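PDB 5A9D: solute carrier family 15 member 1 from Mus musculus, which carries di- and tripeptides into cells together with protons as an intestinal transporter, and is represented here by its immunoglobulin-like extracellular domain. Local coordinates for residues A[67-72]-A[86-91]; A[97-102]-A[163-168]; A[114-119]-A[130-135]; A[136-141]-A[153-158]. All blocks are in the same frame, centred on the assembly; numbering follows the deposited sequence.

Contact 1 of 4, residues A[67-72]-A[86-91]; sequences QGHRHT and DGLNQK
Two strands of a beta hairpin, 69-76 and 80-88, pair where the first begins and the second ends, at one border of the mixed sheet in the N-terminal immunoglobulin-like lobe. Asp86 and Gly87 both stand opposite Arg70, the geometry of a beta bulge: Asp86 N donates to Arg70 O at 2.9 Å, while Arg70 N donates to Gly87 O at 2.7 Å, nearly along the C=O axis. A water joins Arg70 O to Gly87 N where the bulge parts the backbones. Beyond it, Asn89 N reaches Gly68 O at 2.9 Å. Thr72 OG1 donates to the syn lone pair of Asp86 OD2 at 2.5 Å; Arg100 of the second subunit forms a salt bridge with Asp86 OD1 and a hydrogen bond with Thr72 OG1. An alanine in place of Asp86 would probably weaken the hold on that arginine, since the salt-bridge charge and the acceptor for Thr72 would be gone. Arg70, extended from CG to NE, crosses Asn89 obliquely, and its NE is hydrogen-bonded to Gln6 OE1. On the other side of the hairpin, Leu88 CD2 sits 3.5 Å above one face of the His69 ring, toward the rim, while His69 ND1 donates in the ring plane to Gln67 O.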
# COMPACT_ATOMS: atom_id res chain seq x y z
N GLN A 67 -10.03 7.27 -5.43
CA GLN A 67 -11.33 6.69 -5.78
C GLN A 67 -11.17 5.19 -6.07
O GLN A 67 -10.10 4.75 -6.51
CB GLN A 67 -12.03 7.44 -6.92
CG GLN A 67 -11.14 7.75 -8.12
CD GLN A 67 -11.69 8.89 -8.92
OE1 GLN A 67 -12.76 8.79 -9.52
NE2 GLN A 67 -10.95 9.98 -9.00
N GLY A 68 -12.20 4.42 -5.71
CA GLY A 68 -12.21 2.97 -5.86
C GLY A 68 -11.49 2.26 -4.73
O GLY A 68 -11.36 1.03 -4.76
N HIS A 69 -11.03 3.04 -3.71
CA HIS A 69 -10.29 2.50 -2.57
C HIS A 69 -10.91 2.76 -1.22
O HIS A 69 -11.64 3.74 -1.05
CB HIS A 69 -8.84 3.03 -2.58
CG HIS A 69 -8.05 2.56 -3.76
ND1 HIS A 69 -8.28 3.06 -5.04
CD2 HIS A 69 -7.03 1.67 -3.81
CE1 HIS A 69 -7.43 2.43 -5.83
NE2 HIS A 69 -6.65 1.60 -5.13
N ARG A 70 -10.61 1.89 -0.26
CA ARG A 70 -10.98 2.02 1.14
C ARG A 70 -9.81 2.64 1.87
O ARG A 70 -8.67 2.49 1.46
CB ARG A 70 -11.28 0.68 1.81
CG ARG A 70 -12.55 0.04 1.40
CD ARG A 70 -12.59 -1.32 2.02
NE ARG A 70 -13.86 -1.97 1.75
CZ ARG A 70 -14.12 -3.24 2.05
NH1 ARG A 70 -13.21 -3.98 2.67
NH2 ARG A 70 -15.29 -3.77 1.74
N HIS A 71 -10.12 3.33 2.96
CA HIS A 71 -9.13 4.00 3.77
C HIS A 71 -9.53 3.93 5.22
O HIS A 71 -10.72 3.96 5.53
CB HIS A 71 -9.04 5.49 3.38
CG HIS A 71 -8.88 5.75 1.91
ND1 HIS A 71 -9.96 5.69 1.04
CD2 HIS A 71 -7.77 6.08 1.21
CE1 HIS A 71 -9.47 5.94 -0.16
NE2 HIS A 71 -8.16 6.20 -0.11
N THR A 72 -8.54 3.94 6.11
CA THR A 72 -8.80 4.08 7.54
C THR A 72 -8.23 5.44 7.90
O THR A 72 -7.04 5.66 7.74
CB THR A 72 -8.17 2.96 8.38
OG1 THR A 72 -8.93 1.80 8.12
CG2 THR A 72 -8.22 3.25 9.91
N ASP A 86 -6.45 1.02 2.66
CA ASP A 86 -7.03 -0.28 3.01
C ASP A 86 -7.37 -1.17 1.80
O ASP A 86 -8.11 -2.16 1.94
CB ASP A 86 -8.30 -0.10 3.87
CG ASP A 86 -8.15 0.33 5.31
OD1 ASP A 86 -7.01 0.62 5.75
OD2 ASP A 86 -9.19 0.41 6.00
N GLY A 87 -6.89 -0.79 0.63
CA GLY A 87 -7.14 -1.58 -0.57
C GLY A 87 -8.40 -1.22 -1.33
O GLY A 87 -8.99 -0.15 -1.14
N LEU A 88 -8.80 -2.10 -2.23
CA LEU A 88 -9.92 -1.85 -3.12
C LEU A 88 -11.28 -1.92 -2.48
O LEU A 88 -11.48 -2.68 -1.53
CB LEU A 88 -9.85 -2.81 -4.31
CG LEU A 88 -8.59 -2.69 -5.18
CD1 LEU A 88 -8.64 -3.72 -6.27
CD2 LEU A 88 -8.49 -1.36 -5.87
N ASN A 89 -12.22 -1.12 -3.00
CA ASN A 89 -13.62 -1.11 -2.56
C ASN A 89 -14.32 -2.42 -2.87
O ASN A 89 -15.18 -2.84 -2.10
CB ASN A 89 -14.39 -0.00 -3.28
CG ASN A 89 -14.16 1.34 -2.68
OD1 ASN A 89 -13.53 1.45 -1.64
ND2 ASN A 89 -14.60 2.38 -3.36
N GLN A 90 -13.96 -3.06 -4.00
CA GLN A 90 -14.56 -4.32 -4.46
C GLN A 90 -13.52 -5.39 -4.63
O GLN A 90 -12.41 -5.13 -5.11
CB GLN A 90 -15.31 -4.09 -5.79
CG GLN A 90 -16.69 -3.45 -5.64
CD GLN A 90 -17.77 -4.49 -5.41
OE1 GLN A 90 -17.94 -5.01 -4.30
NE2 GLN A 90 -18.51 -4.82 -6.46
N LYS A 91 -13.87 -6.62 -4.27
CA LYS A 91 -13.00 -7.77 -4.46
C LYS A 91 -12.99 -8.10 -5.96
O LYS A 91 -14.05 -8.18 -6.59
CB LYS A 91 -13.50 -8.98 -3.66
CG LYS A 91 -12.41 -10.03 -3.41
CD LYS A 91 -12.91 -11.17 -2.54
CE LYS A 91 -11.80 -11.91 -1.85
NZ LYS A 91 -12.32 -12.78 -0.76
O HOH W 1 -12.72 -1.28 -6.16
O HOH W 2 -10.42 -3.21 3.88
O HOH W 3 -6.22 2.17 -0.53

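Contact 2 of 4, residues A[97-102]-A[163-168]; sequences NGIRFV and SAYTYV
Arg100 NE donates to Thr166 OG1 at 2.8 Å, with the hydroxyl oxygen only 8° out of the guanidinium plane; a second bond, from Arg100 NH2 to the same oxygen, is weak. The two side chains lie alongside each other, Arg100 leaving its backbone by the crowded first torsion (chi1 69°) and then running extended. On the opposite face of the sheet, Tyr167 turns its ring edge toward the face of Phe101 in an offset edge-to-face pair, with centroids 5.5 Å apart and planes at 75°. The approach is close, since Phe101 CE2 comes within 3.4 Å of Tyr167 CB. The parallel register of strands 97-103 and 164-171, the two inner strands of a mixed sheet in the C-terminal immunoglobulin-like lobe, sets Arg100 beside Thr166 and Phe101 beside Tyr167, while Ile99 reaches Tyr167 diagonally, with CG2 over one face of the ring. The backbone ladder holds it: Tyr165 N to Gly98 O at 2.8 Å, Tyr167 N to Arg100 O at 2.9 Å, and Val102 N to Tyr167 O at 2.8 Å. Asn97 OD1 extends the ladder by accepting from Ser163 N at 2.9 Å. Further out, Asn97 ND2 is hydrogen-bonded to Asp160 O, and Thr166 OG1 to Asp184 OD2.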
# COMPACT_ATOMS: atom_id res chain seq x y z
N ASN A 97 -8.34 -8.90 -14.77
CA ASN A 97 -6.95 -8.58 -14.95
C ASN A 97 -6.61 -7.35 -14.16
O ASN A 97 -7.31 -6.36 -14.26
CB ASN A 97 -6.65 -8.39 -16.46
CG ASN A 97 -7.02 -9.63 -17.27
OD1 ASN A 97 -6.45 -10.71 -17.11
ND2 ASN A 97 -8.10 -9.54 -18.02
N GLY A 98 -5.54 -7.44 -13.38
CA GLY A 98 -5.03 -6.32 -12.61
C GLY A 98 -4.15 -5.47 -13.50
O GLY A 98 -3.26 -6.00 -14.16
N ILE A 99 -4.39 -4.17 -13.54
CA ILE A 99 -3.57 -3.27 -14.34
C ILE A 99 -3.10 -2.11 -13.46
O ILE A 99 -3.91 -1.49 -12.77
CB ILE A 99 -4.29 -2.77 -15.63
CG1 ILE A 99 -4.64 -3.93 -16.58
CG2 ILE A 99 -3.48 -1.67 -16.37
CD1 ILE A 99 -5.65 -3.54 -17.72
N ARG A 100 -1.81 -1.81 -13.51
CA ARG A 100 -1.27 -0.64 -12.82
C ARG A 100 -0.46 0.16 -13.85
O ARG A 100 -0.06 -0.39 -14.88
CB ARG A 100 -0.43 -1.01 -11.58
CG ARG A 100 0.88 -1.69 -11.95
CD ARG A 100 1.78 -1.78 -10.75
NE ARG A 100 2.94 -2.58 -11.10
CZ ARG A 100 3.79 -3.08 -10.22
NH1 ARG A 100 3.63 -2.84 -8.93
NH2 ARG A 100 4.80 -3.85 -10.63
N PHE A 101 -0.30 1.44 -13.61
CA PHE A 101 0.44 2.30 -14.52
C PHE A 101 1.67 2.86 -13.83
O PHE A 101 1.64 3.16 -12.64
CB PHE A 101 -0.45 3.46 -15.00
CG PHE A 101 -1.48 3.00 -16.00
CD1 PHE A 101 -2.71 2.49 -15.57
CD2 PHE A 101 -1.20 3.00 -17.37
CE1 PHE A 101 -3.64 2.00 -16.50
CE2 PHE A 101 -2.14 2.56 -18.30
CZ PHE A 101 -3.34 2.04 -17.86
N VAL A 102 2.76 2.98 -14.59
CA VAL A 102 4.00 3.54 -14.10
C VAL A 102 4.22 4.80 -14.93
O VAL A 102 4.22 4.74 -16.16
CB VAL A 102 5.21 2.56 -14.18
CG1 VAL A 102 6.55 3.28 -13.98
CG2 VAL A 102 5.06 1.43 -13.16
N SER A 163 -4.82 -12.28 -15.34
CA SER A 163 -3.44 -11.78 -15.42
C SER A 163 -3.23 -10.44 -14.68
O SER A 163 -4.13 -9.92 -14.01
CB SER A 163 -3.01 -11.67 -16.88
OG SER A 163 -3.18 -12.91 -17.54
N ALA A 164 -1.99 -9.97 -14.69
CA ALA A 164 -1.64 -8.69 -14.09
C ALA A 164 -0.62 -8.05 -14.99
O ALA A 164 0.24 -8.76 -15.52
CB ALA A 164 -1.09 -8.87 -12.69
N TYR A 165 -0.77 -6.75 -15.25
CA TYR A 165 0.10 -6.01 -16.16
C TYR A 165 0.48 -4.67 -15.58
O TYR A 165 -0.29 -4.07 -14.82
CB TYR A 165 -0.57 -5.79 -17.53
CG TYR A 165 -1.07 -7.04 -18.21
CD1 TYR A 165 -0.23 -7.80 -19.03
CD2 TYR A 165 -2.38 -7.48 -18.04
CE1 TYR A 165 -0.68 -8.96 -19.64
CE2 TYR A 165 -2.84 -8.63 -18.66
CZ TYR A 165 -1.99 -9.37 -19.46
OH TYR A 165 -2.46 -10.51 -20.06
N THR A 166 1.66 -4.18 -15.98
CA THR A 166 2.20 -2.88 -15.64
C THR A 166 2.35 -2.17 -16.97
O THR A 166 3.02 -2.66 -17.88
CB THR A 166 3.53 -3.00 -14.90
OG1 THR A 166 3.31 -3.60 -13.65
CG2 THR A 166 4.17 -1.65 -14.64
N TYR A 167 1.70 -1.05 -17.09
CA TYR A 167 1.76 -0.22 -18.30
C TYR A 167 2.67 0.95 -17.99
O TYR A 167 2.41 1.72 -17.06
CB TYR A 167 0.32 0.20 -18.66
CG TYR A 167 -0.50 -0.88 -19.34
CD1 TYR A 167 -0.29 -2.23 -19.07
CD2 TYR A 167 -1.45 -0.56 -20.31
CE1 TYR A 167 -0.99 -3.23 -19.75
CE2 TYR A 167 -2.15 -1.56 -21.00
CZ TYR A 167 -1.92 -2.89 -20.71
OH TYR A 167 -2.63 -3.86 -21.37
N VAL A 168 3.84 1.00 -18.66
CA VAL A 168 4.84 2.06 -18.41
C VAL A 168 4.62 3.18 -19.42
O VAL A 168 4.72 2.95 -20.61
CB VAL A 168 6.30 1.51 -18.43
CG1 VAL A 168 7.32 2.65 -18.34
CG2 VAL A 168 6.54 0.50 -17.31

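Contact 3 of 4, residues A[114-119]-A[130-135]; sequences SGKVYE and QFFPSG
Two hydrogen bonds cross between 114-119 and 130-135, each from a side chain to a backbone carbonyl. Gln130 NE2 donates to Val117 O at 2.8 Å; the oxygen lies within 11° of the amide plane, yet the nitrogen stands well above the plane of the carbonyl, 60° out of it. Lys116, bent at its last torsion, brings NZ to Phe131 O at 3.1 Å, nearly along the C=O axis. A water links the same pieces by accepting from Val117 N and donating to Gln130 OE1, so both ends of the glutamine amide are tied to Val117.

Polar-aromatic contact comes next. The ring of Tyr118 carries Gln130 NE2 over its centre, 3.4 Å above the plane, with the amide turned 72° from the ring. The nitrogen meets the Val117 carbonyl and the Tyr118 ring from directions roughly at right angles.

The remaining contacts are van der Waals ones around Phe132. Tyr118 OH meets its edge in plane, 3.2 Å from Phe132 CE1, while that hydroxyl is hydrogen-bonded to Ile99 O. Ser114 CB touches another part of the edge at Phe132 CD2, 3.9 Å away, and Lys116 CD approaches Phe132 CE2 obliquely at 3.8 Å.

The strand axes stay 8.8 Å apart and no backbone pairing joins them: 116-121 borders one sheet and 125-132 the other, so the contact bridges two edge strands of different sheets through side chains, as at the margin of an immunoglobulin-like beta sandwich.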
# COMPACT_ATOMS: atom_id res chain seq x y z
N SER A 114 -12.15 2.26 -18.65
CA SER A 114 -13.43 1.57 -18.41
C SER A 114 -14.10 2.00 -17.11
O SER A 114 -14.40 1.16 -16.28
CB SER A 114 -13.24 0.05 -18.42
OG SER A 114 -12.40 -0.42 -19.46
N GLY A 115 -14.28 3.31 -16.93
CA GLY A 115 -14.92 3.88 -15.73
C GLY A 115 -14.06 3.96 -14.48
O GLY A 115 -14.50 4.49 -13.46
N LYS A 116 -12.83 3.44 -14.53
CA LYS A 116 -11.88 3.51 -13.40
C LYS A 116 -10.85 4.62 -13.64
O LYS A 116 -10.62 4.99 -14.79
CB LYS A 116 -11.23 2.15 -13.11
CG LYS A 116 -12.30 1.15 -12.62
CD LYS A 116 -11.71 -0.16 -12.18
CE LYS A 116 -12.79 -1.09 -11.65
NZ LYS A 116 -13.51 -1.77 -12.76
N VAL A 117 -10.30 5.20 -12.57
CA VAL A 117 -9.38 6.32 -12.65
C VAL A 117 -8.14 6.02 -11.82
O VAL A 117 -8.24 5.49 -10.72
CB VAL A 117 -10.06 7.67 -12.16
CG1 VAL A 117 -9.13 8.86 -12.33
CG2 VAL A 117 -11.36 7.93 -12.89
N TYR A 118 -7.00 6.43 -12.32
CA TYR A 118 -5.70 6.39 -11.67
C TYR A 118 -5.30 7.85 -11.75
O TYR A 118 -4.78 8.32 -12.77
CB TYR A 118 -4.72 5.56 -12.47
CG TYR A 118 -5.10 4.11 -12.72
CD1 TYR A 118 -5.91 3.77 -13.79
CD2 TYR A 118 -4.54 3.09 -11.97
CE1 TYR A 118 -6.23 2.43 -14.06
CE2 TYR A 118 -4.82 1.74 -12.25
CZ TYR A 118 -5.63 1.42 -13.32
OH TYR A 118 -5.88 0.11 -13.60
N GLU A 119 -5.59 8.59 -10.69
CA GLU A 119 -5.38 10.02 -10.64
C GLU A 119 -4.03 10.42 -10.14
O GLU A 119 -3.57 9.91 -9.12
CB GLU A 119 -6.49 10.70 -9.81
CG GLU A 119 -6.65 12.18 -10.16
CD GLU A 119 -8.04 12.75 -9.97
OE1 GLU A 119 -8.35 13.15 -8.82
OE2 GLU A 119 -8.81 12.80 -10.95
N GLN A 130 -5.89 -1.94 -10.43
CA GLN A 130 -7.35 -1.93 -10.50
C GLN A 130 -7.68 -3.04 -11.50
O GLN A 130 -6.82 -3.39 -12.33
CB GLN A 130 -7.91 -0.55 -10.88
CG GLN A 130 -7.65 0.47 -9.75
CD GLN A 130 -8.40 1.75 -9.96
OE1 GLN A 130 -9.54 1.89 -9.57
NE2 GLN A 130 -7.76 2.74 -10.51
N PHE A 131 -8.84 -3.68 -11.35
CA PHE A 131 -9.21 -4.88 -12.08
C PHE A 131 -10.33 -4.69 -13.09
O PHE A 131 -11.27 -3.93 -12.88
CB PHE A 131 -9.52 -6.02 -11.09
CG PHE A 131 -8.28 -6.41 -10.29
CD1 PHE A 131 -7.85 -5.63 -9.22
CD2 PHE A 131 -7.58 -7.57 -10.57
CE1 PHE A 131 -6.68 -5.97 -8.51
CE2 PHE A 131 -6.44 -7.93 -9.84
CZ PHE A 131 -5.97 -7.10 -8.84
N PHE A 132 -10.18 -5.38 -14.24
CA PHE A 132 -11.05 -5.24 -15.41
C PHE A 132 -11.39 -6.57 -16.00
O PHE A 132 -10.54 -7.48 -15.97
CB PHE A 132 -10.32 -4.40 -16.50
CG PHE A 132 -9.88 -3.03 -16.02
CD1 PHE A 132 -8.64 -2.86 -15.41
CD2 PHE A 132 -10.71 -1.93 -16.15
CE1 PHE A 132 -8.28 -1.62 -14.87
CE2 PHE A 132 -10.31 -0.68 -15.67
CZ PHE A 132 -9.10 -0.53 -15.05
N PRO A 133 -12.59 -6.71 -16.63
CA PRO A 133 -12.90 -7.97 -17.33
C PRO A 133 -11.96 -8.13 -18.54
O PRO A 133 -11.40 -7.13 -19.01
CB PRO A 133 -14.35 -7.78 -17.77
CG PRO A 133 -14.88 -6.64 -16.96
CD PRO A 133 -13.70 -5.74 -16.76
N SER A 134 -11.80 -9.37 -19.05
CA SER A 134 -10.90 -9.64 -20.19
C SER A 134 -11.24 -8.88 -21.47
O SER A 134 -12.37 -8.41 -21.65
CB SER A 134 -10.83 -11.13 -20.49
OG SER A 134 -11.67 -11.92 -19.68
N GLY A 135 -10.26 -8.79 -22.36
CA GLY A 135 -10.42 -8.17 -23.67
C GLY A 135 -9.75 -6.84 -23.79
O GLY A 135 -9.35 -6.25 -22.79
O HOH W 4 -11.09 4.11 -9.99

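Contact 4 of 4, residues A[136-141]-A[153-158]; sequences EKQYTI and DFKSSN
Tyr139 and Phe154 face each other as a hydrogen-bonded antiparallel pair in the hairpin of strands 138-142 and 153-155, which borders one sheet of the C-terminal immunoglobulin-like lobe. Their backbones exchange two bonds, Tyr139 N to Phe154 O at 2.9 Å and Phe154 N to Tyr139 O at 2.8 Å. Tyr139 takes the crowded first torsion (chi1 66°), laying its ring across the neighbouring strand, with Phe154 CB over one face, 3.7 Å from the centroid. The two ring planes, 25° apart, are slid sidelong with little overlap. Ile141 crosses Phe154 at about a right angle and sets CD1 against Phe154 CE1 at 3.8 Å. The Tyr139 ring also meets that of Phe101, while its hydroxyl binds a water shared with Lys155 O. A serine in place of Tyr139 would probably disturb the packing on Phe154 and Phe101, because that ring would be lost. At the hairpin's open end, Glu136 crosses Lys155 obliquely, its carboxylate against Lys155 CD and the charges too far apart for a salt bridge. Ser156 N donates to Lys137 O at 2.7 Å, and Ser156 OG accepts from Lys137 N at 2.9 Å while donating to Ser157 O.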
# COMPACT_ATOMS: atom_id res chain seq x y z
N GLU A 136 -9.59 -6.36 -25.04
CA GLU A 136 -8.96 -5.05 -25.34
C GLU A 136 -9.79 -3.93 -24.64
O GLU A 136 -11.01 -3.93 -24.72
CB GLU A 136 -8.91 -4.86 -26.87
CG GLU A 136 -8.44 -3.51 -27.38
CD GLU A 136 -8.54 -3.35 -28.88
OE1 GLU A 136 -9.67 -3.16 -29.39
OE2 GLU A 136 -7.49 -3.37 -29.55
N LYS A 137 -9.12 -3.04 -23.91
CA LYS A 137 -9.79 -1.94 -23.20
C LYS A 137 -9.25 -0.64 -23.75
O LYS A 137 -8.03 -0.49 -23.93
CB LYS A 137 -9.49 -1.97 -21.66
CG LYS A 137 -9.92 -3.23 -20.90
CD LYS A 137 -11.42 -3.40 -20.86
CE LYS A 137 -11.77 -4.85 -20.99
NZ LYS A 137 -13.22 -5.07 -21.16
N GLN A 138 -10.15 0.32 -23.98
CA GLN A 138 -9.75 1.65 -24.40
C GLN A 138 -9.39 2.45 -23.14
O GLN A 138 -10.01 2.26 -22.10
CB GLN A 138 -10.89 2.36 -25.15
CG GLN A 138 -11.08 1.88 -26.57
CD GLN A 138 -11.28 3.05 -27.48
OE1 GLN A 138 -12.40 3.55 -27.65
NE2 GLN A 138 -10.17 3.56 -28.03
N TYR A 139 -8.40 3.34 -23.22
CA TYR A 139 -8.06 4.20 -22.09
C TYR A 139 -7.47 5.53 -22.54
O TYR A 139 -7.04 5.68 -23.69
CB TYR A 139 -7.16 3.49 -21.06
CG TYR A 139 -5.77 3.12 -21.52
CD1 TYR A 139 -5.53 1.93 -22.21
CD2 TYR A 139 -4.68 3.91 -21.20
CE1 TYR A 139 -4.24 1.56 -22.58
CE2 TYR A 139 -3.39 3.56 -21.58
CZ TYR A 139 -3.18 2.38 -22.26
OH TYR A 139 -1.90 2.06 -22.58
N THR A 140 -7.51 6.52 -21.65
CA THR A 140 -6.96 7.81 -21.98
C THR A 140 -5.91 8.18 -21.01
O THR A 140 -5.99 7.82 -19.85
CB THR A 140 -8.03 8.93 -22.03
OG1 THR A 140 -8.46 9.22 -20.70
CG2 THR A 140 -9.21 8.60 -22.93
N ILE A 141 -4.97 9.00 -21.46
CA ILE A 141 -3.91 9.52 -20.62
C ILE A 141 -3.89 11.02 -20.81
O ILE A 141 -3.75 11.49 -21.93
CB ILE A 141 -2.52 8.88 -20.91
CG1 ILE A 141 -2.49 7.38 -20.56
CG2 ILE A 141 -1.42 9.64 -20.13
CD1 ILE A 141 -1.35 6.63 -21.26
N ASP A 153 -5.64 8.95 -26.62
CA ASP A 153 -6.43 7.72 -26.65
C ASP A 153 -5.56 6.52 -26.92
O ASP A 153 -4.73 6.56 -27.82
CB ASP A 153 -7.56 7.81 -27.69
CG ASP A 153 -8.50 8.98 -27.45
OD1 ASP A 153 -9.06 9.08 -26.33
OD2 ASP A 153 -8.69 9.80 -28.38
N PHE A 154 -5.71 5.48 -26.11
CA PHE A 154 -4.89 4.28 -26.22
C PHE A 154 -5.75 3.06 -26.07
O PHE A 154 -6.90 3.17 -25.67
CB PHE A 154 -3.77 4.29 -25.14
CG PHE A 154 -2.82 5.45 -25.25
CD1 PHE A 154 -3.09 6.65 -24.61
CD2 PHE A 154 -1.66 5.35 -26.01
CE1 PHE A 154 -2.22 7.74 -24.74
CE2 PHE A 154 -0.80 6.44 -26.14
CZ PHE A 154 -1.08 7.62 -25.49
N LYS A 155 -5.19 1.90 -26.38
CA LYS A 155 -5.88 0.63 -26.27
C LYS A 155 -4.95 -0.38 -25.61
O LYS A 155 -3.77 -0.48 -25.98
CB LYS A 155 -6.33 0.11 -27.66
CG LYS A 155 -7.61 0.74 -28.16
CD LYS A 155 -8.10 0.10 -29.48
CE LYS A 155 -7.48 0.71 -30.72
NZ LYS A 155 -7.93 0.01 -31.95
N SER A 156 -5.48 -1.15 -24.66
CA SER A 156 -4.72 -2.21 -24.02
C SER A 156 -4.66 -3.37 -24.99
O SER A 156 -5.45 -3.40 -25.94
CB SER A 156 -5.40 -2.64 -22.72
OG SER A 156 -6.46 -3.55 -22.96
N SER A 157 -3.75 -4.34 -24.77
CA SER A 157 -3.75 -5.51 -25.62
C SER A 157 -4.93 -6.43 -25.21
O SER A 157 -5.69 -6.10 -24.28
CB SER A 157 -2.41 -6.23 -25.54
OG SER A 157 -2.19 -6.73 -24.23
N ASN A 158 -5.07 -7.59 -25.87
CA ASN A 158 -6.11 -8.54 -25.55
C ASN A 158 -5.80 -9.25 -24.24
O ASN A 158 -5.24 -10.34 -24.23
CB ASN A 158 -6.34 -9.54 -26.69
CG ASN A 158 -7.57 -10.42 -26.51
OD1 ASN A 158 -7.93 -11.21 -27.40
ND2 ASN A 158 -8.26 -10.33 -25.38
O HOH W 5 -4.90 -3.62 -28.76
O HOH W 6 -1.54 -0.07 -24.22

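Overall arrangement
From the N terminus, contact 1 is the first to close, joining a hairpin of the N-terminal lobe before strand 97-103 begins. Contact 2 then opens the longest loop, ending at 163-168, and contacts 3 and 4 are nested inside it in series; none cross. Contact 3 spans the two sheets of the C-terminal lobe, and contact 4 closes a hairpin in the sheet that also holds 116-121. Contacts 2 and 4 meet through Tyr167 against Tyr139 and Ser156. The lobes touch where Leu88 of contact 1 packs on Phe131 of contact 3, and where Gln67 meets Val117. Contacts 1 and 2, with centres about 18 Å apart, both reach the second subunit.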